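Local structure of DNA translocase coupling protein (Clostridium perfringens, 6O1W) at residues Lys142-Leu153 with Lys227-Glu235; Glu198-Leu206 with Leu263-Ile272. The protein probably binds DNA and ATP as a plasmid-encoded, FtsK/SpoIIIE-family coupling protein, thought to drive DNA translocation during conjugation. All coordinates share one frame; numbering follows the deposited sequence.

Overall arrangement
Both interactions belong to the FtsK/SpoIIIE-family P-loop domain and meet at strand 229-233, which lies between strands 159-163 and 272-278 of the mixed sheet. In interaction 1, helix 142-155, with the nucleotide-binding loop at its start, packs on Ile230 and Val232; helix 185-209, which interaction 2 joins to the end of helix 247-266 and the turn entering strand 272-278, touches Ile229, Val231 and Ile233 on the other side. Their centres are 19 Å apart, yet they touch: Ile229 N probably bonds to Gly271 O (2.8 Å), and Arg202 NH2 to Lys227 O (2.8 Å). Interaction 1 holds Lys142 of the ATP site, empty of ATP here; interaction 2 lies away from it, the Glu198 side chain about 7 Å from a bound glucose.

Interaction 1. Residues Lys142-Leu153 with Lys227-Glu235; sequences KSVILRCILWQL and KRIIVVIDE
Asp234 OD1 is gripped by a water that also bonds to Ser143, and it lies close to the guanidinium of Arg147. The water donates to Asp234 OD1 at 2.7 Å and accepts from Ser143 OG at 2.8 Å. Ser143 OG in turn accepts a hydrogen bond from Lys142 NZ (2.9 Å). This is consistent with the nucleotide site of a P-loop ATPase, here without ATP: Lys142 and Ser143 close the Walker A loop, and Asp234-Glu235 follow a hydrophobic strand as in a Walker B motif. Serine, short and able both to give and accept, suits a place between Lys142 and the water. Arg147 NH2 lies 3.6 Å from Asp234 OD1, but the oxygen stands well out of the guanidinium plane, leaving a purely electrostatic pairing; NH2 also bonds to Glu170 O.

Beyond this polar end, helix and strand run nearly antiparallel (165°), and branched side chains fill the gap. Leu150 has CG anti to its backbone N (chi1 172°), which brings CD1 against both Ile230 CG2 (3.8 Å) and Val232 CG2 (4.1 Å). Arg228 lays CD against Leu153 CD2, its NE salt-bridged to Glu109. Tightest of all, Leu153 CD1 presses on Ile230 CD1 at 3.4 Å, methyl against methyl.

Interaction 2. Residues Glu198-Leu206 with Leu263-Ile272; sequences ENAKRLKLL and LARLSRATGI
Thr270 is held to helix 198-206 by two bonds, one through its side chain and one through its backbone. Thr270 OG1 donates to Asn199 OD1 at 2.6 Å, arriving almost in line with the amide C=O (166°). Thr270 O accepts from Arg202 NH1 at 2.8 Å, in the guanidinium plane and with a nearly straight N-H (164°). Arginine suits this place because its chain, extended from CG to NE, carries a flat group with several donors: Arg202 NE bonds at the same time to Glu198 OE2 (2.9 Å), which offers its anti lone pair. That salt bridge, one helical turn back, probably limits rotation of the guanidinium, whose NH2 bonds to Lys227 O just before strand 229-233.

The contact packs two helices and the turn into strand 272-278 within the FtsK/SpoIIIE-family P-loop domain, away from the ATP site. Asn199 reaches Thr270 because its CG is anti to the backbone N (chi1 -171°). Nearby, Ser267 OG donates to Leu263 O (2.7 Å), which also accepts from Ser267 N where helix 247-266 ends.

Apolar groups surround the polar core. Thr270 CG2 touches both Arg202 CB (3.7 Å) and Leu203 CD2 (3.8 Å), and Leu206 CD1 meets Ala269 CB at 3.8 Å, where alanine's small side chain lets the turn come close. On the strand side, Ile272 CD1 touches Asn199 CB at 4.0 Å. Threonine therefore serves twice, its hydroxyl toward the amide and its methyl toward the aliphatic chains, and the directional bonds, buried among apolar contacts, probably fix the turn's position on the helix.

Interaction 1. Residues Lys142-Leu153 with Lys227-Glu235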
loop_
_atom_site.group_PDB
_atom_site.type_symbol
_atom_site.label_atom_id
_atom_site.label_comp_id
_atom_site.label_asym_id
_atom_site.label_seq_id
_atom_site.Cartn_x
_atom_site.Cartn_y
_atom_site.Cartn_z
ATOM N N LYS A 142 -0.727 -1.961 7.383
ATOM C CA LYS A 142 -1.651 -1.919 6.227
ATOM C C LYS A 142 -2.926 -1.111 6.574
ATOM O O LYS A 142 -3.405 -0.329 5.753
ATOM C CB LYS A 142 -2.026 -3.364 5.777
ATOM C CG LYS A 142 -3.542 -3.605 5.718
ATOM C CD LYS A 142 -3.943 -5.025 5.667
ATOM C CE LYS A 142 -5.332 -5.157 6.208
ATOM N NZ LYS A 142 -5.338 -5.092 7.706
ATOM N N SER A 143 -3.483 -1.356 7.780
ATOM C CA SER A 143 -4.715 -0.738 8.264
ATOM C C SER A 143 -4.518 0.697 8.740
ATOM O O SER A 143 -5.409 1.528 8.534
ATOM C CB SER A 143 -5.350 -1.603 9.347
ATOM O OG SER A 143 -6.202 -2.546 8.717
ATOM N N VAL A 144 -3.346 0.981 9.347
ATOM C CA VAL A 144 -2.902 2.299 9.820
ATOM C C VAL A 144 -2.902 3.321 8.650
ATOM O O VAL A 144 -3.404 4.433 8.814
ATOM C CB VAL A 144 -1.529 2.182 10.550
ATOM C CG1 VAL A 144 -0.783 3.508 10.589
ATOM C CG2 VAL A 144 -1.702 1.630 11.962
ATOM N N ILE A 145 -2.419 2.906 7.465
ATOM C CA ILE A 145 -2.384 3.715 6.225
ATOM C C ILE A 145 -3.783 4.172 5.857
ATOM O O ILE A 145 -3.963 5.335 5.539
ATOM C CB ILE A 145 -1.755 2.918 5.034
ATOM C CG1 ILE A 145 -0.263 2.648 5.270
ATOM C CG2 ILE A 145 -1.965 3.656 3.686
ATOM C CD1 ILE A 145 0.320 1.602 4.316
ATOM N N LEU A 146 -4.761 3.246 5.859
ATOM C CA LEU A 146 -6.150 3.542 5.520
ATOM C C LEU A 146 -6.761 4.585 6.453
ATOM O O LEU A 146 -7.472 5.447 5.978
ATOM C CB LEU A 146 -6.983 2.241 5.553
ATOM C CG LEU A 146 -6.551 1.151 4.552
ATOM C CD1 LEU A 146 -7.486 -0.024 4.622
ATOM C CD2 LEU A 146 -6.488 1.695 3.121
ATOM N N ARG A 147 -6.473 4.505 7.779
ATOM C CA ARG A 147 -6.981 5.458 8.785
ATOM C C ARG A 147 -6.318 6.836 8.631
ATOM O O ARG A 147 -6.961 7.845 8.904
ATOM C CB ARG A 147 -6.827 4.908 10.206
ATOM C CG ARG A 147 -7.738 3.704 10.469
ATOM C CD ARG A 147 -7.570 3.183 11.883
ATOM N NE ARG A 147 -8.267 1.908 12.054
ATOM C CZ ARG A 147 -7.676 0.717 12.034
ATOM N NH1 ARG A 147 -6.360 0.620 11.878
ATOM N NH2 ARG A 147 -8.393 -0.389 12.187
ATOM N N CYS A 148 -5.051 6.862 8.172
ATOM C CA CYS A 148 -4.284 8.083 7.859
ATOM C C CYS A 148 -4.911 8.796 6.648
ATOM O O CYS A 148 -5.052 10.006 6.658
ATOM C CB CYS A 148 -2.828 7.726 7.575
ATOM S SG CYS A 148 -1.757 9.158 7.390
ATOM N N ILE A 149 -5.262 8.042 5.601
ATOM C CA ILE A 149 -5.947 8.553 4.397
ATOM C C ILE A 149 -7.321 9.109 4.818
ATOM O O ILE A 149 -7.680 10.202 4.408
ATOM C CB ILE A 149 -6.104 7.433 3.333
ATOM C CG1 ILE A 149 -4.710 7.059 2.736
ATOM C CG2 ILE A 149 -7.114 7.870 2.209
ATOM C CD1 ILE A 149 -4.694 5.770 2.013
ATOM N N LEU A 150 -8.069 8.346 5.650
ATOM C CA LEU A 150 -9.390 8.717 6.154
ATOM C C LEU A 150 -9.338 10.054 6.879
ATOM O O LEU A 150 -10.169 10.914 6.609
ATOM C CB LEU A 150 -9.919 7.609 7.093
ATOM C CG LEU A 150 -11.213 7.875 7.875
ATOM C CD1 LEU A 150 -12.426 8.164 6.897
ATOM C CD2 LEU A 150 -11.522 6.694 8.813
ATOM N N TRP A 151 -8.363 10.222 7.796
ATOM C CA TRP A 151 -8.146 11.442 8.578
ATOM C C TRP A 151 -7.944 12.670 7.671
ATOM O O TRP A 151 -8.594 13.696 7.859
ATOM C CB TRP A 151 -6.924 11.240 9.497
ATOM C CG TRP A 151 -6.575 12.486 10.253
ATOM C CD1 TRP A 151 -5.500 13.302 10.036
ATOM C CD2 TRP A 151 -7.395 13.151 11.233
ATOM N NE1 TRP A 151 -5.540 14.375 10.899
ATOM C CE2 TRP A 151 -6.704 14.316 11.635
ATOM C CE3 TRP A 151 -8.623 12.841 11.852
ATOM C CZ2 TRP A 151 -7.194 15.176 12.627
ATOM C CZ3 TRP A 151 -9.120 13.704 12.822
ATOM C CH2 TRP A 151 -8.414 14.862 13.191
ATOM N N GLN A 152 -7.099 12.525 6.649
ATOM C CA GLN A 152 -6.805 13.562 5.662
ATOM C C GLN A 152 -8.068 14.015 4.940
ATOM O O GLN A 152 -8.338 15.217 4.898
ATOM C CB GLN A 152 -5.726 13.087 4.666
ATOM C CG GLN A 152 -4.362 12.924 5.349
ATOM C CD GLN A 152 -3.279 12.396 4.445
ATOM O OE1 GLN A 152 -2.737 11.308 4.625
ATOM N NE2 GLN A 152 -2.937 13.153 3.462
ATOM N N LEU A 153 -8.877 13.051 4.463
ATOM C CA LEU A 153 -10.138 13.337 3.789
ATOM C C LEU A 153 -11.194 13.924 4.716
ATOM O O LEU A 153 -11.929 14.809 4.285
ATOM C CB LEU A 153 -10.663 12.117 3.036
ATOM C CG LEU A 153 -9.728 11.657 1.924
ATOM C CD1 LEU A 153 -10.185 10.329 1.349
ATOM C CD2 LEU A 153 -9.545 12.766 0.856
ATOM N N LYS A 227 -20.519 16.361 -1.756
ATOM C CA LYS A 227 -19.292 16.149 -1.002
ATOM C C LYS A 227 -18.647 14.835 -1.388
ATOM O O LYS A 227 -19.352 13.864 -1.702
ATOM C CB LYS A 227 -19.616 16.123 0.495
ATOM C CG LYS A 227 -20.185 17.440 1.056
ATOM C CD LYS A 227 -20.188 17.406 2.585
ATOM C CE LYS A 227 -20.790 18.640 3.210
ATOM N NZ LYS A 227 -19.854 19.799 3.169
ATOM N N ARG A 228 -17.299 14.782 -1.301
ATOM C CA ARG A 228 -16.554 13.534 -1.479
ATOM C C ARG A 228 -17.038 12.521 -0.424
ATOM O O ARG A 228 -17.217 12.889 0.736
ATOM C CB ARG A 228 -15.036 13.769 -1.299
ATOM C CG ARG A 228 -14.210 12.483 -1.490
ATOM C CD ARG A 228 -12.701 12.701 -1.600
ATOM N NE ARG A 228 -12.395 13.728 -2.592
ATOM C CZ ARG A 228 -12.375 13.547 -3.903
ATOM N NH1 ARG A 228 -12.587 12.344 -4.419
ATOM N NH2 ARG A 228 -12.165 14.571 -4.712
ATOM N N ILE A 229 -17.275 11.279 -0.837
ATOM C CA ILE A 229 -17.628 10.184 0.054
ATOM C C ILE A 229 -16.438 9.193 0.119
ATOM O O ILE A 229 -15.998 8.701 -0.919
ATOM C CB ILE A 229 -18.933 9.454 -0.382
ATOM C CG1 ILE A 229 -20.165 10.396 -0.277
ATOM C CG2 ILE A 229 -19.137 8.194 0.472
ATOM C CD1 ILE A 229 -21.430 9.920 -1.062
ATOM N N ILE A 230 -15.927 8.898 1.335
ATOM C CA ILE A 230 -14.868 7.906 1.506
ATOM C C ILE A 230 -15.442 6.667 2.188
ATOM O O ILE A 230 -16.151 6.766 3.189
ATOM C CB ILE A 230 -13.566 8.451 2.166
ATOM C CG1 ILE A 230 -12.469 7.319 2.231
ATOM C CG2 ILE A 230 -13.832 9.152 3.517
ATOM C CD1 ILE A 230 -11.249 7.563 3.083
ATOM N N VAL A 231 -15.194 5.509 1.596
ATOM C CA VAL A 231 -15.689 4.226 2.089
ATOM C C VAL A 231 -14.469 3.399 2.473
ATOM O O VAL A 231 -13.663 3.057 1.613
ATOM C CB VAL A 231 -16.562 3.501 1.036
ATOM C CG1 VAL A 231 -17.207 2.247 1.627
ATOM C CG2 VAL A 231 -17.610 4.434 0.435
ATOM N N VAL A 232 -14.332 3.097 3.747
ATOM C CA VAL A 232 -13.175 2.356 4.236
ATOM C C VAL A 232 -13.630 0.959 4.554
ATOM O O VAL A 232 -14.525 0.782 5.372
ATOM C CB VAL A 232 -12.488 3.038 5.455
ATOM C CG1 VAL A 232 -11.200 2.291 5.858
ATOM C CG2 VAL A 232 -12.186 4.501 5.171
ATOM N N ILE A 233 -13.044 -0.024 3.884
ATOM C CA ILE A 233 -13.385 -1.421 4.108
ATOM C C ILE A 233 -12.157 -1.985 4.794
ATOM O O ILE A 233 -11.099 -2.127 4.171
ATOM C CB ILE A 233 -13.735 -2.113 2.750
ATOM C CG1 ILE A 233 -15.005 -1.465 2.099
ATOM C CG2 ILE A 233 -13.853 -3.631 2.900
ATOM C CD1 ILE A 233 -15.213 -1.783 0.622
ATOM N N ASP A 234 -12.280 -2.260 6.091
ATOM C CA ASP A 234 -11.180 -2.792 6.901
ATOM C C ASP A 234 -10.670 -4.123 6.376
ATOM O O ASP A 234 -9.461 -4.338 6.358
ATOM C CB ASP A 234 -11.596 -2.938 8.372
ATOM C CG ASP A 234 -10.428 -3.340 9.268
ATOM O OD1 ASP A 234 -9.559 -2.465 9.550
ATOM O OD2 ASP A 234 -10.369 -4.526 9.668
ATOM N N GLU A 235 -11.579 -5.012 5.919
ATOM C CA GLU A 235 -11.137 -6.303 5.425
ATOM C C GLU A 235 -12.015 -6.743 4.292
ATOM O O GLU A 235 -13.201 -7.034 4.513
ATOM C CB GLU A 235 -11.055 -7.340 6.584
ATOM C CG GLU A 235 -10.661 -8.759 6.164
ATOM C CD GLU A 235 -9.445 -8.829 5.256
ATOM O OE1 GLU A 235 -8.327 -8.496 5.721
ATOM O OE2 GLU A 235 -9.622 -9.171 4.063
HETATM O O HOH W 1 -7.513 -3.662 10.912
#

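Interaction 2. Residues Glu198-Leu206 with Leu263-Ile272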
loop_
_atom_site.group_PDB
_atom_site.type_symbol
_atom_site.label_atom_id
_atom_site.label_comp_id
_atom_site.label_asym_id
_atom_site.label_seq_id
_atom_site.Cartn_x
_atom_site.Cartn_y
_atom_site.Cartn_z
ATOM N N GLU A 198 -26.413 6.533 -5.070
ATOM C CA GLU A 198 -25.844 7.879 -4.950
ATOM C C GLU A 198 -24.872 8.126 -6.124
ATOM O O GLU A 198 -24.845 9.221 -6.672
ATOM C CB GLU A 198 -25.152 8.106 -3.583
ATOM C CG GLU A 198 -24.459 9.461 -3.445
ATOM C CD GLU A 198 -25.343 10.702 -3.402
ATOM O OE1 GLU A 198 -26.526 10.569 -3.021
ATOM O OE2 GLU A 198 -24.850 11.811 -3.726
ATOM N N ASN A 199 -24.113 7.097 -6.511
ATOM C CA ASN A 199 -23.216 7.166 -7.650
ATOM C C ASN A 199 -24.029 7.410 -8.939
ATOM O O ASN A 199 -23.673 8.288 -9.725
ATOM C CB ASN A 199 -22.393 5.877 -7.785
ATOM C CG ASN A 199 -21.325 6.048 -8.842
ATOM O OD1 ASN A 199 -20.396 6.807 -8.679
ATOM N ND2 ASN A 199 -21.459 5.413 -9.962
ATOM N N ALA A 200 -25.131 6.663 -9.126
ATOM C CA ALA A 200 -26.015 6.788 -10.312
ATOM C C ALA A 200 -26.612 8.198 -10.402
ATOM O O ALA A 200 -26.576 8.775 -11.473
ATOM C CB ALA A 200 -27.117 5.704 -10.311
ATOM N N LYS A 201 -27.029 8.789 -9.270
ATOM C CA LYS A 201 -27.558 10.165 -9.199
ATOM C C LYS A 201 -26.495 11.222 -9.577
ATOM O O LYS A 201 -26.804 12.175 -10.291
ATOM C CB LYS A 201 -28.163 10.465 -7.824
ATOM C CG LYS A 201 -29.431 9.646 -7.540
ATOM C CD LYS A 201 -29.849 9.647 -6.061
ATOM C CE LYS A 201 -30.845 10.730 -5.737
ATOM N NZ LYS A 201 -31.087 10.838 -4.277
ATOM N N ARG A 202 -25.237 10.991 -9.172
ATOM C CA ARG A 202 -24.101 11.870 -9.462
ATOM C C ARG A 202 -23.712 11.800 -10.923
ATOM O O ARG A 202 -23.506 12.851 -11.524
ATOM C CB ARG A 202 -22.914 11.543 -8.557
ATOM C CG ARG A 202 -23.161 11.974 -7.116
ATOM C CD ARG A 202 -21.932 11.789 -6.228
ATOM N NE ARG A 202 -22.254 12.229 -4.871
ATOM C CZ ARG A 202 -21.375 12.607 -3.958
ATOM N NH1 ARG A 202 -20.071 12.581 -4.224
ATOM N NH2 ARG A 202 -21.784 12.990 -2.762
ATOM N N LEU A 203 -23.710 10.587 -11.530
ATOM C CA LEU A 203 -23.416 10.425 -12.961
ATOM C C LEU A 203 -24.467 11.174 -13.792
ATOM O O LEU A 203 -24.128 11.789 -14.799
ATOM C CB LEU A 203 -23.424 8.945 -13.380
ATOM C CG LEU A 203 -22.263 8.055 -12.973
ATOM C CD1 LEU A 203 -22.537 6.612 -13.411
ATOM C CD2 LEU A 203 -20.967 8.504 -13.620
ATOM N N LYS A 204 -25.733 11.133 -13.345
ATOM C CA LYS A 204 -26.882 11.776 -14.005
ATOM C C LYS A 204 -26.669 13.312 -13.973
ATOM O O LYS A 204 -26.811 13.968 -15.006
ATOM C CB LYS A 204 -28.172 11.356 -13.252
ATOM C CG LYS A 204 -29.484 11.766 -13.874
ATOM C CD LYS A 204 -30.677 11.225 -13.040
ATOM C CE LYS A 204 -32.025 11.623 -13.610
ATOM N NZ LYS A 204 -32.241 13.104 -13.542
ATOM N N LEU A 205 -26.242 13.853 -12.814
ATOM C CA LEU A 205 -25.951 15.283 -12.649
ATOM C C LEU A 205 -24.795 15.748 -13.550
ATOM O O LEU A 205 -24.892 16.802 -14.176
ATOM C CB LEU A 205 -25.672 15.623 -11.175
ATOM C CG LEU A 205 -26.877 15.559 -10.212
ATOM C CD1 LEU A 205 -26.414 15.682 -8.752
ATOM C CD2 LEU A 205 -27.934 16.653 -10.542
ATOM N N LEU A 206 -23.747 14.915 -13.692
ATOM C CA LEU A 206 -22.603 15.192 -14.576
ATOM C C LEU A 206 -22.996 15.206 -16.040
ATOM O O LEU A 206 -22.619 16.147 -16.740
ATOM C CB LEU A 206 -21.452 14.200 -14.326
ATOM C CG LEU A 206 -20.896 14.188 -12.889
ATOM C CD1 LEU A 206 -19.772 13.179 -12.747
ATOM C CD2 LEU A 206 -20.415 15.571 -12.469
ATOM N N LEU A 263 -19.579 0.170 -8.261
ATOM C CA LEU A 263 -19.025 1.370 -7.637
ATOM C C LEU A 263 -17.601 1.603 -8.101
ATOM O O LEU A 263 -17.306 2.686 -8.584
ATOM C CB LEU A 263 -19.019 1.242 -6.118
ATOM C CG LEU A 263 -20.008 2.029 -5.302
ATOM C CD1 LEU A 263 -19.637 1.909 -3.823
ATOM C CD2 LEU A 263 -20.078 3.500 -5.735
ATOM N N ALA A 264 -16.734 0.579 -8.007
ATOM C CA ALA A 264 -15.330 0.687 -8.389
ATOM C C ALA A 264 -15.132 1.108 -9.869
ATOM O O ALA A 264 -14.319 1.984 -10.181
ATOM C CB ALA A 264 -14.614 -0.624 -8.100
ATOM N N ARG A 265 -15.901 0.515 -10.750
ATOM C CA ARG A 265 -15.816 0.744 -12.184
ATOM C C ARG A 265 -16.355 2.117 -12.596
ATOM O O ARG A 265 -15.736 2.771 -13.429
ATOM C CB ARG A 265 -16.550 -0.420 -12.923
ATOM C CG ARG A 265 -16.718 -0.279 -14.440
ATOM C CD ARG A 265 -17.402 -1.504 -15.041
ATOM N NE ARG A 265 -18.733 -1.750 -14.455
ATOM C CZ ARG A 265 -19.871 -1.246 -14.924
ATOM N NH1 ARG A 265 -19.873 -0.494 -16.018
ATOM N NH2 ARG A 265 -21.018 -1.507 -14.314
ATOM N N LEU A 266 -17.472 2.565 -11.997
ATOM C CA LEU A 266 -18.152 3.798 -12.412
ATOM C C LEU A 266 -17.969 5.059 -11.563
ATOM O O LEU A 266 -18.494 6.103 -11.983
ATOM C CB LEU A 266 -19.665 3.537 -12.537
ATOM C CG LEU A 266 -20.147 2.477 -13.554
ATOM C CD1 LEU A 266 -21.688 2.370 -13.522
ATOM C CD2 LEU A 266 -19.710 2.840 -14.976
ATOM N N SER A 267 -17.288 5.002 -10.400
ATOM C CA SER A 267 -17.220 6.191 -9.518
ATOM C C SER A 267 -15.971 7.106 -9.661
ATOM O O SER A 267 -15.689 7.933 -8.759
ATOM C CB SER A 267 -17.382 5.787 -8.059
ATOM O OG SER A 267 -16.266 4.976 -7.738
ATOM N N ARG A 268 -15.301 7.026 -10.804
ATOM C CA ARG A 268 -14.114 7.806 -11.160
ATOM C C ARG A 268 -14.301 9.323 -10.975
ATOM O O ARG A 268 -13.489 9.956 -10.322
ATOM C CB ARG A 268 -13.748 7.543 -12.635
ATOM C CG ARG A 268 -14.147 6.172 -13.173
ATOM C CD ARG A 268 -12.898 5.358 -13.408
ATOM N NE ARG A 268 -12.847 4.224 -12.494
ATOM C CZ ARG A 268 -11.740 3.746 -11.936
ATOM N NH1 ARG A 268 -10.564 4.318 -12.172
ATOM N NH2 ARG A 268 -11.800 2.701 -11.136
ATOM N N ALA A 269 -15.382 9.886 -11.542
ATOM C CA ALA A 269 -15.702 11.310 -11.590
ATOM C C ALA A 269 -16.664 11.806 -10.511
ATOM O O ALA A 269 -16.821 13.019 -10.356
ATOM C CB ALA A 269 -16.278 11.641 -12.968
ATOM N N THR A 270 -17.322 10.892 -9.799
ATOM C CA THR A 270 -18.385 11.209 -8.829
ATOM C C THR A 270 -17.912 11.489 -7.381
ATOM O O THR A 270 -18.728 11.864 -6.534
ATOM C CB THR A 270 -19.429 10.108 -8.851
ATOM O OG1 THR A 270 -18.801 8.908 -8.446
ATOM C CG2 THR A 270 -20.081 9.918 -10.237
ATOM N N GLY A 271 -16.621 11.334 -7.100
ATOM C CA GLY A 271 -16.123 11.632 -5.765
ATOM C C GLY A 271 -16.581 10.636 -4.713
ATOM O O GLY A 271 -16.829 11.013 -3.573
ATOM N N ILE A 272 -16.694 9.359 -5.078
ATOM C CA ILE A 272 -16.964 8.270 -4.146
ATOM C C ILE A 272 -15.716 7.367 -4.221
ATOM O O ILE A 272 -15.469 6.730 -5.259
ATOM C CB ILE A 272 -18.286 7.509 -4.410
ATOM C CG1 ILE A 272 -19.498 8.482 -4.543
ATOM C CG2 ILE A 272 -18.503 6.415 -3.336
ATOM C CD1 ILE A 272 -20.838 7.889 -4.762
#